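Local coordinates for ATP-dependent DNA helicase uvsW (Enterobacteria phage T4, PDB 1RIF), which couples ATP hydrolysis to 3'-5' unwinding of duplex DNA, drives Holliday-junction branch migration and helps reorganise stalled replication forks, at residues I85-E90 with V127-I132; L148-L153 with Y180-H185; K159-V164 with G227-D232; A168-M173 with V207-W212. The protein carries 1 engineered substitution. One frame throughout, in Å; residues are numbered along the deposited sequence.

Contact 1. Residues I85-E90 with V127-I132; sequences INEKEE and VNRRRI
Arg129 carries the tight half of this contact. It is the first residue to leave helical geometry after helix 116-128, with a positive phi of 70°, and its side chain, bent at chi2, drives the guanidinium into the loop 85-90. Glu89 OE2 accepts from two nitrogens side-on, NH2 of Arg129 at 2.7 Å and NE of Arg129 at 2.9 Å, through its anti lone pair and almost in the guanidinium plane. The Glu89 chain curls back at chi2 to present this oxygen, while its other oxygen, OE1, bonds to the hydroxyl of Tyr151. Glu87 reaches the same guanidinium with an extended chain but holds it loosely: its OE2 lies 3.3 Å from NH2 of Arg129, a weak bond, with the planes turned 50° apart. Over one guanidinium face pass Lys88 C and Glu89 N. The latter is bonded at 2.8 Å to Val127 O, in the carbonyl plane and on a lone pair.

The other half is wetter. Lys88 NZ meets Asn128 OD1 at 2.7 Å, and a water joins the same NZ to Asn128 O. Two more waters lie at the edge of the Arg130 guanidinium and link it to Glu87 O. NZ of Lys88 also stands 3.9 Å from NH2 of Arg131, whose NH1 is salt-bridged to Glu124. The whole is a salt-bridge network of two carboxylates around one arginine, joining the loop after strand 79-81 to the helix-strand turn that leads into strand 130-133 of the parallel helicase sheet.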
# COMPACT_ATOMS: atom_id res chain seq x y z
N ILE A 85 8.19 14.64 0.13
CA ILE A 85 8.31 13.20 -0.07
C ILE A 85 8.69 12.43 1.20
O ILE A 85 8.19 11.34 1.45
CB ILE A 85 9.36 12.88 -1.17
CG1 ILE A 85 8.84 13.39 -2.52
CG2 ILE A 85 9.66 11.38 -1.21
CD1 ILE A 85 9.85 13.25 -3.66
N ASN A 86 9.58 13.01 2.00
CA ASN A 86 10.03 12.35 3.22
C ASN A 86 9.18 12.69 4.43
O ASN A 86 9.51 12.30 5.55
CB ASN A 86 11.49 12.73 3.50
CG ASN A 86 12.40 12.48 2.31
OD1 ASN A 86 12.48 11.35 1.81
ND2 ASN A 86 13.09 13.52 1.85
N GLU A 87 8.09 13.41 4.21
CA GLU A 87 7.20 13.82 5.28
C GLU A 87 6.62 12.64 6.07
O GLU A 87 6.17 11.64 5.51
CB GLU A 87 6.07 14.64 4.68
CG GLU A 87 5.14 15.24 5.69
CD GLU A 87 4.04 16.04 5.03
OE1 GLU A 87 4.35 17.09 4.43
OE2 GLU A 87 2.87 15.60 5.12
N LYS A 88 6.65 12.77 7.40
CA LYS A 88 6.15 11.74 8.30
C LYS A 88 4.94 12.27 9.07
O LYS A 88 4.71 13.48 9.13
CB LYS A 88 7.24 11.36 9.30
CG LYS A 88 8.57 10.99 8.69
CD LYS A 88 8.54 9.61 8.08
CE LYS A 88 9.89 9.24 7.50
NZ LYS A 88 9.92 7.83 7.02
N GLU A 89 4.15 11.37 9.65
CA GLU A 89 2.99 11.77 10.44
C GLU A 89 3.48 12.42 11.71
O GLU A 89 4.40 11.92 12.36
CB GLU A 89 2.14 10.56 10.82
CG GLU A 89 1.07 10.21 9.82
CD GLU A 89 -0.02 11.25 9.76
OE1 GLU A 89 -0.87 11.31 10.68
OE2 GLU A 89 -0.02 12.03 8.79
N GLU A 90 2.88 13.54 12.08
CA GLU A 90 3.29 14.19 13.31
C GLU A 90 2.51 13.51 14.41
O GLU A 90 1.44 13.96 14.82
CB GLU A 90 3.00 15.69 13.26
CG GLU A 90 3.99 16.46 12.41
CD GLU A 90 3.74 17.95 12.44
OE1 GLU A 90 4.56 18.71 11.89
OE2 GLU A 90 2.70 18.36 13.02
N VAL A 127 3.33 6.67 11.33
CA VAL A 127 4.39 7.67 11.25
C VAL A 127 5.04 7.75 9.86
O VAL A 127 5.20 8.83 9.29
CB VAL A 127 5.50 7.38 12.27
CG1 VAL A 127 6.65 8.34 12.07
CG2 VAL A 127 4.95 7.53 13.68
N ASN A 128 5.40 6.59 9.33
CA ASN A 128 6.06 6.51 8.04
C ASN A 128 5.13 6.48 6.82
O ASN A 128 5.60 6.44 5.69
CB ASN A 128 7.00 5.31 8.05
CG ASN A 128 8.05 5.44 9.13
OD1 ASN A 128 8.96 6.25 9.01
ND2 ASN A 128 7.91 4.65 10.19
N ARG A 129 3.82 6.50 7.07
CA ARG A 129 2.82 6.53 6.00
C ARG A 129 2.64 5.27 5.17
O ARG A 129 1.51 4.88 4.88
CB ARG A 129 3.09 7.71 5.05
CG ARG A 129 2.26 8.97 5.30
CD ARG A 129 2.60 9.62 6.63
NE ARG A 129 1.85 10.85 6.90
CZ ARG A 129 2.08 12.04 6.33
NH1 ARG A 129 3.05 12.19 5.43
NH2 ARG A 129 1.36 13.09 6.69
N ARG A 130 3.74 4.63 4.76
CA ARG A 130 3.62 3.43 3.94
C ARG A 130 4.72 2.42 4.21
O ARG A 130 5.90 2.75 4.12
CB ARG A 130 3.60 3.83 2.45
CG ARG A 130 4.86 4.55 1.97
CD ARG A 130 4.61 5.35 0.69
NE ARG A 130 3.74 6.51 0.92
CZ ARG A 130 4.10 7.61 1.59
NH1 ARG A 130 5.32 7.73 2.09
NH2 ARG A 130 3.22 8.59 1.76
N ARG A 131 4.32 1.19 4.55
CA ARG A 131 5.25 0.11 4.85
C ARG A 131 4.69 -1.26 4.49
O ARG A 131 3.49 -1.44 4.30
CB ARG A 131 5.57 0.05 6.35
CG ARG A 131 6.13 1.29 6.97
CD ARG A 131 7.64 1.20 7.12
NE ARG A 131 8.28 2.37 6.51
CZ ARG A 131 9.36 2.96 6.99
NH1 ARG A 131 9.94 2.50 8.10
NH2 ARG A 131 9.88 4.01 6.36
N ILE A 132 5.60 -2.23 4.40
CA ILE A 132 5.21 -3.61 4.19
C ILE A 132 5.41 -4.09 5.61
O ILE A 132 6.54 -4.15 6.10
CB ILE A 132 6.17 -4.40 3.28
CG1 ILE A 132 5.95 -4.03 1.81
CG2 ILE A 132 5.92 -5.88 3.47
CD1 ILE A 132 6.90 -4.76 0.88
O HOH W 1 6.68 10.06 3.51
O HOH W 2 4.09 11.01 3.07
O HOH W 3 7.68 8.01 4.65

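Contact 2. Residues L148-L153 with Y180-H185; sequences LARYYL and YRLFSH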
# COMPACT_ATOMS: atom_id res chain seq x y z
N LEU A 148 -5.36 0.93 12.19
CA LEU A 148 -4.86 1.80 11.14
C LEU A 148 -6.02 2.54 10.46
O LEU A 148 -5.93 3.75 10.23
CB LEU A 148 -4.09 0.97 10.10
CG LEU A 148 -2.69 0.53 10.52
CD1 LEU A 148 -2.22 -0.57 9.59
CD2 LEU A 148 -1.74 1.72 10.49
N ALA A 149 -7.11 1.83 10.16
CA ALA A 149 -8.28 2.46 9.53
C ALA A 149 -8.99 3.44 10.49
O ALA A 149 -9.41 4.52 10.08
CB ALA A 149 -9.25 1.38 9.05
N ARG A 150 -9.11 3.06 11.77
CA ARG A 150 -9.71 3.90 12.81
C ARG A 150 -8.96 5.24 12.88
O ARG A 150 -9.56 6.31 12.88
CB ARG A 150 -9.57 3.24 14.18
CG ARG A 150 -10.73 3.41 15.14
CD ARG A 150 -11.35 4.79 15.19
NE ARG A 150 -12.80 4.63 15.14
CZ ARG A 150 -13.69 5.40 15.77
NH1 ARG A 150 -13.30 6.41 16.52
NH2 ARG A 150 -14.98 5.12 15.65
N TYR A 151 -7.64 5.15 12.97
CA TYR A 151 -6.80 6.34 13.05
C TYR A 151 -7.07 7.25 11.87
O TYR A 151 -7.31 8.44 12.05
CB TYR A 151 -5.32 5.96 13.04
CG TYR A 151 -4.43 7.17 13.05
CD1 TYR A 151 -4.02 7.75 14.26
CD2 TYR A 151 -4.04 7.80 11.86
CE1 TYR A 151 -3.27 8.92 14.28
CE2 TYR A 151 -3.29 8.97 11.87
CZ TYR A 151 -2.91 9.53 13.08
OH TYR A 151 -2.17 10.69 13.10
N TYR A 152 -7.03 6.70 10.66
CA TYR A 152 -7.27 7.49 9.46
C TYR A 152 -8.66 8.11 9.47
O TYR A 152 -8.84 9.29 9.18
CB TYR A 152 -7.12 6.62 8.21
CG TYR A 152 -7.30 7.41 6.95
CD1 TYR A 152 -6.23 8.11 6.38
CD2 TYR A 152 -8.56 7.57 6.38
CE1 TYR A 152 -6.41 8.95 5.29
CE2 TYR A 152 -8.76 8.40 5.30
CZ TYR A 152 -7.69 9.09 4.75
OH TYR A 152 -7.91 9.97 3.70
N LEU A 153 -9.65 7.28 9.81
CA LEU A 153 -11.05 7.71 9.86
C LEU A 153 -11.19 8.96 10.72
O LEU A 153 -11.85 9.93 10.33
CB LEU A 153 -11.89 6.55 10.42
CG LEU A 153 -13.41 6.38 10.28
CD1 LEU A 153 -14.10 6.96 11.48
CD2 LEU A 153 -13.91 6.99 8.99
N TYR A 180 -14.77 -5.71 17.05
CA TYR A 180 -13.86 -4.89 17.86
C TYR A 180 -14.61 -3.68 18.41
O TYR A 180 -14.27 -3.15 19.48
CB TYR A 180 -12.69 -4.40 17.00
CG TYR A 180 -11.74 -5.48 16.57
CD1 TYR A 180 -11.27 -5.53 15.26
CD2 TYR A 180 -11.29 -6.44 17.47
CE1 TYR A 180 -10.39 -6.51 14.85
CE2 TYR A 180 -10.39 -7.43 17.08
CZ TYR A 180 -9.95 -7.45 15.77
OH TYR A 180 -9.07 -8.42 15.36
N ARG A 181 -15.61 -3.26 17.64
CA ARG A 181 -16.46 -2.12 17.93
C ARG A 181 -15.80 -0.80 17.56
O ARG A 181 -16.14 0.25 18.10
CB ARG A 181 -16.88 -2.11 19.40
CG ARG A 181 -17.66 -3.34 19.79
CD ARG A 181 -18.33 -3.17 21.13
NE ARG A 181 -18.71 -4.46 21.70
CZ ARG A 181 -19.42 -4.60 22.81
NH1 ARG A 181 -19.84 -3.53 23.46
NH2 ARG A 181 -19.71 -5.81 23.26
N LEU A 182 -14.84 -0.88 16.63
CA LEU A 182 -14.16 0.32 16.15
C LEU A 182 -14.95 0.87 14.96
O LEU A 182 -14.80 2.04 14.58
CB LEU A 182 -12.72 -0.01 15.74
CG LEU A 182 -11.79 -0.46 16.88
CD1 LEU A 182 -10.48 -0.97 16.31
CD2 LEU A 182 -11.56 0.70 17.83
N PHE A 183 -15.80 0.03 14.38
CA PHE A 183 -16.63 0.39 13.24
C PHE A 183 -18.00 -0.28 13.34
O PHE A 183 -18.17 -1.26 14.07
CB PHE A 183 -15.99 -0.07 11.91
CG PHE A 183 -14.68 0.57 11.60
CD1 PHE A 183 -13.50 0.11 12.18
CD2 PHE A 183 -14.62 1.67 10.73
CE1 PHE A 183 -12.28 0.73 11.90
CE2 PHE A 183 -13.40 2.29 10.45
CZ PHE A 183 -12.23 1.81 11.04
N SER A 184 -18.96 0.25 12.59
CA SER A 184 -20.31 -0.32 12.52
C SER A 184 -20.47 -0.79 11.07
O SER A 184 -19.72 -0.33 10.19
CB SER A 184 -21.36 0.74 12.85
OG SER A 184 -21.39 1.74 11.86
N HIS A 185 -21.41 -1.69 10.79
CA HIS A 185 -21.58 -2.17 9.42
C HIS A 185 -21.95 -1.12 8.39
O HIS A 185 -21.50 -1.18 7.24
CB HIS A 185 -22.58 -3.32 9.37
CG HIS A 185 -21.95 -4.66 9.59
ND1 HIS A 185 -22.15 -5.39 10.75
CD2 HIS A 185 -21.07 -5.37 8.85
CE1 HIS A 185 -21.41 -6.49 10.70
NE2 HIS A 185 -20.75 -6.50 9.56
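The segment 180-185 leaves helix 167-180 through Arg181, the first residue to depart from helical geometry, with positive phi (80°). Just before it, the hydroxyl of Tyr180 bonds to Ser142 in the predicted ATP-binding loop. Leu182 follows and meets Arg150 in two ways. Its CD2 packs against the aliphatic part of the arginine, 3.9 Å from Arg150 CG, the two side chains crossing obliquely. Its carbonyl oxygen receives the guanidinium, with Leu182 O 3.3 Å from NH2 of Arg150 and in a weak bond, also at 3.3 Å, with NE of Arg150. The acceptor lies at the guanidinium edge, but the NH2 donor stands 31° above the carbonyl plane, so it does not follow a lone pair. Bends at chi2 and chi3 fold Arg150 back to this position, and its NH1 is taken by Glu154 in a salt bridge one turn along the helix.

Phe183 is next, with CG anti to its carbonyl carbon (chi1 -63°), which sends the ring to the helix surface. Its leading atom CZ lies 3.6 Å from Ala149 CB and 3.4 Å from Arg150 N, the latter approaching at the ring edge. CE2 meets Leu153 CG tip to tip at 4.1 Å. The ring of Phe177 touches Phe183 as well.

Chemically the interface is a buried phenylalanine and leucine bordered by one arginine. The long, bent bonds to Leu182 O suggest that Glu154 is the stronger partner of that guanidinium and that apolar packing contributes most of the joint.

Contact 3. Residues K159-V164 with G227-D232; sequences KILIIV and GMMMND
Five firm backbone hydrogen bonds tie strands 159-163 and 226-232 together in parallel, the axes of 159-163 and 228-232 passing 4.6 Å apart at 11°. Lys159 O begins the series by accepting from Gly227 N at 2.8 Å, and weakly from Met228 N as well, at the corner where the chain turns into the second strand. Leu161 N then gives to Met228 O, and Leu161 O accepts from Met230 N. The shortest bond runs from Ile163 N to Met230 O at 2.6 Å, nearly along the C=O axis. Asp232 N closes the pairing on Ile163 O, likewise almost in line with the carbonyl. Between these bonds CA-H groups lean on the same oxygens, as Met229 CA does on Leu161 O at 3.0 Å.

The side chains add a layer on each face. On one, Ile160 and Met230 lie side by side, and a chi3 of -122° places the methyl CE of Met230 3.5 Å from Ile160 CG2. Met228 CG flanks the same isoleucine branch. On the other face Leu161 CD1 runs beside Met229 CG at 3.9 Å, while Ile163 CG2 packs against the Asn231 side chain.

Further out, Asp232 opens the predicted DEAH box (Walker B), and its OD1 forms a salt bridge with Arg141, probably the engineered residue, in the predicted P-loop. Helices 141-155 and 167-180 cover the Ile160 and Ile162 face through Tyr152 and Met173. In the sheet, strand 207-210 borders strand 159-163, and strand 254-258 borders strand 226-232.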
# COMPACT_ATOMS: atom_id res chain seq x y z
N LYS A 159 -11.46 7.95 2.04
CA LYS A 159 -11.96 6.61 2.34
C LYS A 159 -10.79 5.66 2.52
O LYS A 159 -9.64 6.00 2.22
CB LYS A 159 -12.85 6.11 1.21
CG LYS A 159 -14.24 6.71 1.19
CD LYS A 159 -15.08 6.04 0.13
CE LYS A 159 -16.51 6.54 0.16
NZ LYS A 159 -17.29 5.88 -0.93
N ILE A 160 -11.10 4.46 3.01
CA ILE A 160 -10.10 3.43 3.24
C ILE A 160 -10.44 2.20 2.39
O ILE A 160 -11.57 1.70 2.43
CB ILE A 160 -10.04 3.00 4.74
CG1 ILE A 160 -9.83 4.23 5.65
CG2 ILE A 160 -8.89 2.03 4.96
CD1 ILE A 160 -11.04 4.54 6.53
N LEU A 161 -9.46 1.73 1.61
CA LEU A 161 -9.63 0.55 0.75
C LEU A 161 -8.83 -0.58 1.38
O LEU A 161 -7.63 -0.43 1.62
CB LEU A 161 -9.08 0.80 -0.66
CG LEU A 161 -9.59 -0.01 -1.87
CD1 LEU A 161 -8.42 -0.24 -2.80
CD2 LEU A 161 -10.20 -1.33 -1.47
N ILE A 162 -9.50 -1.70 1.63
CA ILE A 162 -8.84 -2.86 2.21
C ILE A 162 -9.02 -4.00 1.21
O ILE A 162 -10.14 -4.35 0.87
CB ILE A 162 -9.47 -3.22 3.56
CG1 ILE A 162 -9.48 -1.99 4.46
CG2 ILE A 162 -8.67 -4.36 4.23
CD1 ILE A 162 -10.17 -2.21 5.77
N ILE A 163 -7.91 -4.56 0.75
CA ILE A 163 -7.93 -5.65 -0.23
C ILE A 163 -7.61 -6.98 0.47
O ILE A 163 -6.59 -7.11 1.13
CB ILE A 163 -6.90 -5.39 -1.38
CG1 ILE A 163 -7.17 -4.03 -2.02
CG2 ILE A 163 -6.98 -6.50 -2.44
CD1 ILE A 163 -6.20 -3.63 -3.15
N VAL A 164 -8.49 -7.96 0.33
CA VAL A 164 -8.26 -9.26 0.96
C VAL A 164 -8.18 -10.34 -0.12
O VAL A 164 -8.67 -10.14 -1.24
CB VAL A 164 -9.37 -9.62 2.00
CG1 VAL A 164 -9.36 -8.59 3.13
CG2 VAL A 164 -10.74 -9.70 1.34
N GLY A 227 -7.74 7.52 0.82
CA GLY A 227 -6.63 8.17 1.48
C GLY A 227 -5.71 7.12 2.10
O GLY A 227 -4.53 7.37 2.36
N MET A 228 -6.26 5.94 2.34
CA MET A 228 -5.51 4.83 2.91
C MET A 228 -5.93 3.54 2.23
O MET A 228 -7.09 3.36 1.89
CB MET A 228 -5.77 4.72 4.41
CG MET A 228 -5.06 3.55 5.08
SD MET A 228 -5.44 3.38 6.85
CE MET A 228 -4.35 4.64 7.54
N MET A 229 -4.97 2.65 2.01
CA MET A 229 -5.22 1.36 1.37
C MET A 229 -4.35 0.30 2.04
O MET A 229 -3.18 0.54 2.35
CB MET A 229 -4.90 1.44 -0.14
CG MET A 229 -5.06 0.14 -0.94
SD MET A 229 -3.65 -1.02 -0.84
CE MET A 229 -2.44 -0.17 -1.84
N MET A 230 -4.94 -0.86 2.26
CA MET A 230 -4.26 -1.99 2.88
C MET A 230 -4.53 -3.27 2.08
O MET A 230 -5.64 -3.48 1.57
CB MET A 230 -4.77 -2.21 4.30
CG MET A 230 -4.53 -1.09 5.28
SD MET A 230 -5.59 -1.35 6.72
CE MET A 230 -6.52 0.15 6.75
N ASN A 231 -3.52 -4.12 2.01
CA ASN A 231 -3.65 -5.40 1.33
C ASN A 231 -3.08 -6.49 2.24
O ASN A 231 -1.86 -6.58 2.43
CB ASN A 231 -2.91 -5.38 -0.02
CG ASN A 231 -2.99 -6.73 -0.76
OD1 ASN A 231 -3.92 -7.52 -0.56
ND2 ASN A 231 -2.02 -6.97 -1.63
N ASP A 232 -3.96 -7.28 2.84
CA ASP A 232 -3.55 -8.36 3.72
C ASP A 232 -3.12 -9.52 2.81
O ASP A 232 -3.87 -9.92 1.93
CB ASP A 232 -4.71 -8.77 4.63
CG ASP A 232 -4.29 -9.73 5.73
OD1 ASP A 232 -3.30 -9.45 6.44
OD2 ASP A 232 -4.95 -10.78 5.89

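Contact 4. Residues A168-M173 with V207-W212; sequences ALTTQM and VVVGTW
Helix 167-180 is the crossover helix of a beta-alpha-beta unit, joining strand 159-163 to strand 188-190, and it packs here on strand 207-210, which lies between those two in the parallel sheet of the helicase ATP-binding domain. The helix and strand axes pass 7.8 Å apart and run roughly against each other, at 151°. Thr170 does most of the touching. With CG2 anti to the backbone N and OG1 beside it (chi1 -83°), the two branches divide the strand between them: CG2 sits 3.8 Å from Val209 O, and OG1 sits over the glycine, 3.7 Å from Gly210 CA. The same hydroxyl oxygen comes 4.0 Å from the methyl CG2 of Thr211, the N-cap residue of helix 212-215.

Val209 answers from the strand. Its CG1, anti to the backbone N, slides past Thr170 in the opposite direction and reaches the helix backbone, 3.9 Å from Thr170 CA. One turn on, Met173 extends the apolar patch with its CB 4.4 Å from Val209 CG1. The joint is plain van der Waals packing.

Val164 touches both Thr170 and Met173, Ile162 of strand 159-163 touches Met173, and Ile188 and Lys190 of strand 188-190 flank Val209 and Thr170 respectively.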
# COMPACT_ATOMS: atom_id res chain seq x y z
N ALA A 168 -14.77 -14.62 0.95
CA ALA A 168 -15.11 -15.04 2.31
C ALA A 168 -14.39 -14.16 3.33
O ALA A 168 -14.92 -13.88 4.39
CB ALA A 168 -14.72 -16.52 2.52
N LEU A 169 -13.17 -13.73 2.99
CA LEU A 169 -12.38 -12.89 3.89
C LEU A 169 -12.85 -11.44 3.89
O LEU A 169 -12.55 -10.68 4.80
CB LEU A 169 -10.90 -12.98 3.51
CG LEU A 169 -10.33 -14.36 3.83
CD1 LEU A 169 -8.96 -14.50 3.22
CD2 LEU A 169 -10.28 -14.54 5.33
N THR A 170 -13.58 -11.08 2.84
CA THR A 170 -14.15 -9.75 2.71
C THR A 170 -15.18 -9.62 3.83
O THR A 170 -15.20 -8.64 4.57
CB THR A 170 -14.81 -9.60 1.32
OG1 THR A 170 -13.79 -9.27 0.36
CG2 THR A 170 -15.89 -8.55 1.33
N THR A 171 -16.02 -10.64 3.95
CA THR A 171 -17.06 -10.68 4.97
C THR A 171 -16.46 -10.79 6.37
O THR A 171 -16.94 -10.15 7.30
CB THR A 171 -17.99 -11.89 4.76
OG1 THR A 171 -18.73 -11.71 3.55
CG2 THR A 171 -18.94 -12.03 5.92
N GLN A 172 -15.42 -11.60 6.49
CA GLN A 172 -14.74 -11.81 7.76
C GLN A 172 -14.10 -10.53 8.28
O GLN A 172 -14.18 -10.22 9.47
CB GLN A 172 -13.68 -12.90 7.62
CG GLN A 172 -12.99 -13.27 8.92
CD GLN A 172 -11.86 -14.28 8.74
OE1 GLN A 172 -12.05 -15.38 8.21
NE2 GLN A 172 -10.67 -13.91 9.19
N MET A 173 -13.47 -9.78 7.38
CA MET A 173 -12.81 -8.53 7.77
C MET A 173 -13.82 -7.52 8.29
O MET A 173 -13.58 -6.85 9.29
CB MET A 173 -12.07 -7.93 6.56
CG MET A 173 -11.23 -6.68 6.88
SD MET A 173 -9.72 -7.02 7.84
CE MET A 173 -8.57 -7.36 6.52
N VAL A 207 -15.16 2.89 4.73
CA VAL A 207 -14.36 1.69 4.51
C VAL A 207 -14.92 0.82 3.38
O VAL A 207 -16.11 0.48 3.39
CB VAL A 207 -14.25 0.80 5.77
CG1 VAL A 207 -13.32 -0.37 5.49
CG2 VAL A 207 -13.73 1.62 6.95
N VAL A 208 -14.06 0.48 2.43
CA VAL A 208 -14.42 -0.37 1.30
C VAL A 208 -13.54 -1.63 1.31
O VAL A 208 -12.32 -1.53 1.35
CB VAL A 208 -14.25 0.37 -0.05
CG1 VAL A 208 -14.65 -0.54 -1.19
CG2 VAL A 208 -15.10 1.64 -0.06
N VAL A 209 -14.16 -2.80 1.29
CA VAL A 209 -13.41 -4.05 1.33
C VAL A 209 -13.69 -4.96 0.15
O VAL A 209 -14.84 -5.24 -0.18
CB VAL A 209 -13.73 -4.82 2.63
CG1 VAL A 209 -12.89 -6.10 2.69
CG2 VAL A 209 -13.46 -3.93 3.85
N GLY A 210 -12.62 -5.43 -0.48
CA GLY A 210 -12.77 -6.32 -1.62
C GLY A 210 -11.53 -7.14 -1.93
O GLY A 210 -10.53 -7.10 -1.21
N THR A 211 -11.60 -7.89 -3.01
CA THR A 211 -10.50 -8.73 -3.43
C THR A 211 -9.86 -8.07 -4.64
O THR A 211 -10.43 -7.14 -5.21
CB THR A 211 -11.00 -10.12 -3.85
OG1 THR A 211 -11.90 -9.99 -4.95
CG2 THR A 211 -11.75 -10.79 -2.70
N TRP A 212 -8.68 -8.54 -5.02
CA TRP A 212 -7.97 -8.00 -6.18
C TRP A 212 -8.75 -8.10 -7.48
O TRP A 212 -8.76 -7.17 -8.29
CB TRP A 212 -6.62 -8.71 -6.37
CG TRP A 212 -5.51 -8.10 -5.56
CD1 TRP A 212 -4.91 -8.64 -4.46
CD2 TRP A 212 -4.88 -6.84 -5.80
NE1 TRP A 212 -3.93 -7.78 -4.00
CE2 TRP A 212 -3.90 -6.67 -4.80
CE3 TRP A 212 -5.06 -5.83 -6.76
CZ2 TRP A 212 -3.08 -5.53 -4.74
CZ3 TRP A 212 -4.25 -4.70 -6.70
CH2 TRP A 212 -3.27 -4.56 -5.70

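This chain is the N-terminal part of UvsW, its N-terminal domain and ATP-binding helicase domain without the C-terminal helicase domain. Contact 1 ties a loop following the N-terminal mixed sheet to the parallel helicase sheet and closes before the others open. Contacts 2 and 3 cross along the chain, as do 2 and 4, and contact 4 is nested inside contact 3. Centres of contacts 3 and 4 lie about 9 Å apart, on neighbouring strands probably hydrogen-bonded through Ile160 O and Val208 N; those of contacts 1 and 4 are about 25 Å apart. Contacts 2-4 form one core beside the predicted nucleotide site, which contact 1 joins through Glu89 and Tyr151 of helix 141-155.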